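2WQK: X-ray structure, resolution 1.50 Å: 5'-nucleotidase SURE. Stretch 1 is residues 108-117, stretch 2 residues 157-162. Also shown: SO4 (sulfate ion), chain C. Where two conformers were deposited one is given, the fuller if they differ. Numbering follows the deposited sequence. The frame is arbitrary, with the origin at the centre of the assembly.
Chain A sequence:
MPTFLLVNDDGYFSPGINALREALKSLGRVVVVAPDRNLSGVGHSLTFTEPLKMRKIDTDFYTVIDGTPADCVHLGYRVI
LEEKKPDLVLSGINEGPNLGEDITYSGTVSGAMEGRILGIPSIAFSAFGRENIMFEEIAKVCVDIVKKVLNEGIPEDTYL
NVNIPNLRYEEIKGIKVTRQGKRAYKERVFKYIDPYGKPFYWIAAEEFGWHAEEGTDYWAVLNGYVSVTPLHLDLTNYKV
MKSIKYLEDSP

Stretch 1, residues 108-117: TVSGAMEGRI
Stretch 2 (157-162) DTYLNV

Residues 108-117 form helix throughout, with phi/psi near -62/-41 and i-to-i+4 bonds such as Met113 N to Val109 O (2.9 Å) and Arg116 N to Ala112 O (3.1 Å). The strand of stretch 2 runs nearly antiparallel to it, at 159°, with the axes 8.5 Å apart at closest approach. Val109 CA lies 6.9 Å from Asn161 CA, and Arg116 CA 6.5 Å from Tyr159 CA. No hydrogen bond joins the stretches; the contact is made by van der Waals packing, mostly of side chains, and a CH-pi interaction.

Asp157, at phi/psi 54/46, precedes the extended segment and points its CB away from the helix. Thr158 (-148/150, chi1 m) also directs its CB away, but its carbonyl O lies 3.5 Å from Arg116 CG, beside the aliphatic part of the arginine (chi1 t, chi2 p).

Tyr159 (-138/158, chi1 60°, chi2 110°) is the centre of the contact, its CB directed toward the helix. The broad, flat ring can meet several helix residues at once: Val109, Ala112, Met113 and Arg116. Met113 CA sits over a ring face, 3.9 Å from the centroid and 14° off the normal, a CH-pi contact in which a polarised CH meets the pi cloud. Met113 CB is 3.7 Å from Tyr159 CZ, while the rest of that side chain (t, t, p) leads away. Val109 CG1 meets the ring edge at Tyr159 CE1 (3.8 Å). Ala112 offers a single methyl, its CB 3.9 Å from Tyr159 CD1, an apolar contact, and Arg116 CB lies 4.1 Å from Tyr159 CB.

Leu160 (-102/139; m, t) points its CB away, following strand alternation. Asn161 (-115/110, chi1 t, chi2 45°) starts sideways, but its end approaches the helix, placing OD1 3.3 Å from CG2 of Val109 (chi1 t); its ND2 is hydrogen-bonded elsewhere in the structure. Val162 (-114/129, chi1 t) continues the strand out of reach of residues 108-117.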

# COMPACT_ATOMS: atom_id res chain seq x y z
N THR A 108 6.16 16.77 2.41
CA THR A 108 7.17 17.70 2.91
C THR A 108 6.49 18.96 3.45
O THR A 108 6.78 19.41 4.56
CB THR A 108 8.18 18.07 1.80
OG1 THR A 108 8.78 16.87 1.32
CG2 THR A 108 9.27 19.05 2.32
N VAL A 109 5.56 19.50 2.68
CA VAL A 109 4.86 20.70 3.11
C VAL A 109 4.05 20.42 4.39
O VAL A 109 4.02 21.22 5.31
CB VAL A 109 3.99 21.31 1.98
CG1 VAL A 109 3.24 22.52 2.48
CG2 VAL A 109 4.87 21.68 0.81
N SER A 110 3.39 19.27 4.45
CA SER A 110 2.55 18.98 5.61
C SER A 110 3.37 18.86 6.92
O SER A 110 2.87 19.25 7.99
CB SER A 110 1.71 17.72 5.37
OG SER A 110 2.46 16.56 5.32
N GLY A 111 4.63 18.42 6.81
CA GLY A 111 5.50 18.44 8.01
C GLY A 111 5.66 19.85 8.55
O GLY A 111 5.56 20.09 9.77
N ALA A 112 5.94 20.81 7.67
CA ALA A 112 6.07 22.21 8.11
C ALA A 112 4.72 22.74 8.64
O ALA A 112 4.66 23.41 9.67
CB ALA A 112 6.61 23.11 7.02
N MET A 113 3.62 22.39 7.97
CA MET A 113 2.30 22.77 8.45
C MET A 113 2.04 22.31 9.87
O MET A 113 1.58 23.08 10.67
CB MET A 113 1.22 22.22 7.49
CG MET A 113 -0.18 22.67 7.86
SD MET A 113 -1.45 21.74 6.97
CE MET A 113 -1.25 20.13 7.75
N GLU A 114 2.39 21.07 10.13
CA GLU A 114 2.21 20.50 11.48
C GLU A 114 3.02 21.25 12.53
O GLU A 114 2.57 21.49 13.66
CB GLU A 114 2.49 19.00 11.50
CG GLU A 114 1.48 18.21 10.71
CD GLU A 114 0.06 18.17 11.33
OE1 GLU A 114 -0.12 18.49 12.52
OE2 GLU A 114 -0.88 17.78 10.59
N GLY A 115 4.24 21.62 12.17
CA GLY A 115 5.00 22.46 13.11
C GLY A 115 4.26 23.73 13.45
O GLY A 115 4.15 24.10 14.62
N ARG A 116 3.71 24.41 12.43
CA ARG A 116 3.02 25.67 12.66
C ARG A 116 1.71 25.44 13.43
O ARG A 116 1.34 26.26 14.27
CB ARG A 116 2.80 26.43 11.33
CG ARG A 116 2.51 27.91 11.47
CD ARG A 116 3.35 28.66 12.52
NE ARG A 116 2.55 28.99 13.71
CZ ARG A 116 2.96 29.56 14.86
NH1 ARG A 116 2.07 29.81 15.81
NH2 ARG A 116 4.22 29.91 15.07
N ILE A 117 1.05 24.29 13.21
CA ILE A 117 -0.16 23.93 14.00
C ILE A 117 0.19 23.86 15.49
O ILE A 117 -0.60 24.27 16.37
CB ILE A 117 -0.78 22.61 13.53
CG1 ILE A 117 -1.48 22.84 12.20
CG2 ILE A 117 -1.78 21.99 14.56
CD1 ILE A 117 -1.93 21.56 11.50
N ASP A 157 0.09 33.74 11.03
CA ASP A 157 -0.75 32.81 10.26
C ASP A 157 0.06 32.36 9.07
O ASP A 157 -0.44 32.39 7.93
CB ASP A 157 -2.09 33.49 9.81
CG ASP A 157 -2.99 32.59 8.97
OD1 ASP A 157 -3.00 31.34 9.20
OD2 ASP A 157 -3.71 33.15 8.08
N THR A 158 1.33 31.99 9.29
CA THR A 158 2.08 31.68 8.09
C THR A 158 3.12 30.59 8.36
O THR A 158 3.67 30.50 9.44
CB THR A 158 2.84 32.98 7.62
OG1 THR A 158 1.88 34.05 7.45
CG2 THR A 158 3.60 32.78 6.32
N TYR A 159 3.40 29.82 7.34
CA TYR A 159 4.62 28.99 7.30
C TYR A 159 5.18 29.11 5.89
O TYR A 159 4.47 29.51 4.98
CB TYR A 159 4.39 27.55 7.76
CG TYR A 159 3.38 26.76 6.95
CD1 TYR A 159 3.80 25.72 6.15
CD2 TYR A 159 1.99 27.00 7.03
CE1 TYR A 159 2.93 24.99 5.37
CE2 TYR A 159 1.10 26.26 6.26
CZ TYR A 159 1.57 25.26 5.44
OH TYR A 159 0.71 24.51 4.67
N LEU A 160 6.48 28.82 5.73
CA LEU A 160 7.13 29.07 4.46
C LEU A 160 7.31 27.80 3.64
O LEU A 160 7.74 26.78 4.15
CB LEU A 160 8.51 29.74 4.67
CG LEU A 160 8.48 31.03 5.48
CD1 LEU A 160 9.95 31.55 5.62
CD2 LEU A 160 7.57 32.10 4.90
N ASN A 161 7.08 27.95 2.34
CA ASN A 161 7.30 26.91 1.36
C ASN A 161 8.40 27.32 0.38
O ASN A 161 8.24 28.30 -0.32
CB ASN A 161 6.05 26.57 0.56
CG ASN A 161 6.26 25.34 -0.28
OD1 ASN A 161 6.82 24.33 0.22
ND2 ASN A 161 5.87 25.40 -1.57
N VAL A 162 9.55 26.64 0.49
CA VAL A 162 10.76 27.07 -0.26
C VAL A 162 11.12 26.03 -1.29
O VAL A 162 11.18 24.84 -0.97
CB VAL A 162 11.95 27.29 0.71
CG1 VAL A 162 13.20 27.76 -0.06
CG2 VAL A 162 11.57 28.29 1.82
S SO4 C . 6.52 14.97 -1.02
O1 SO4 C . 7.10 14.82 -2.36
O2 SO4 C . 7.29 14.07 -0.11
O3 SO4 C . 6.70 16.29 -0.54
O4 SO4 C . 5.08 14.58 -0.99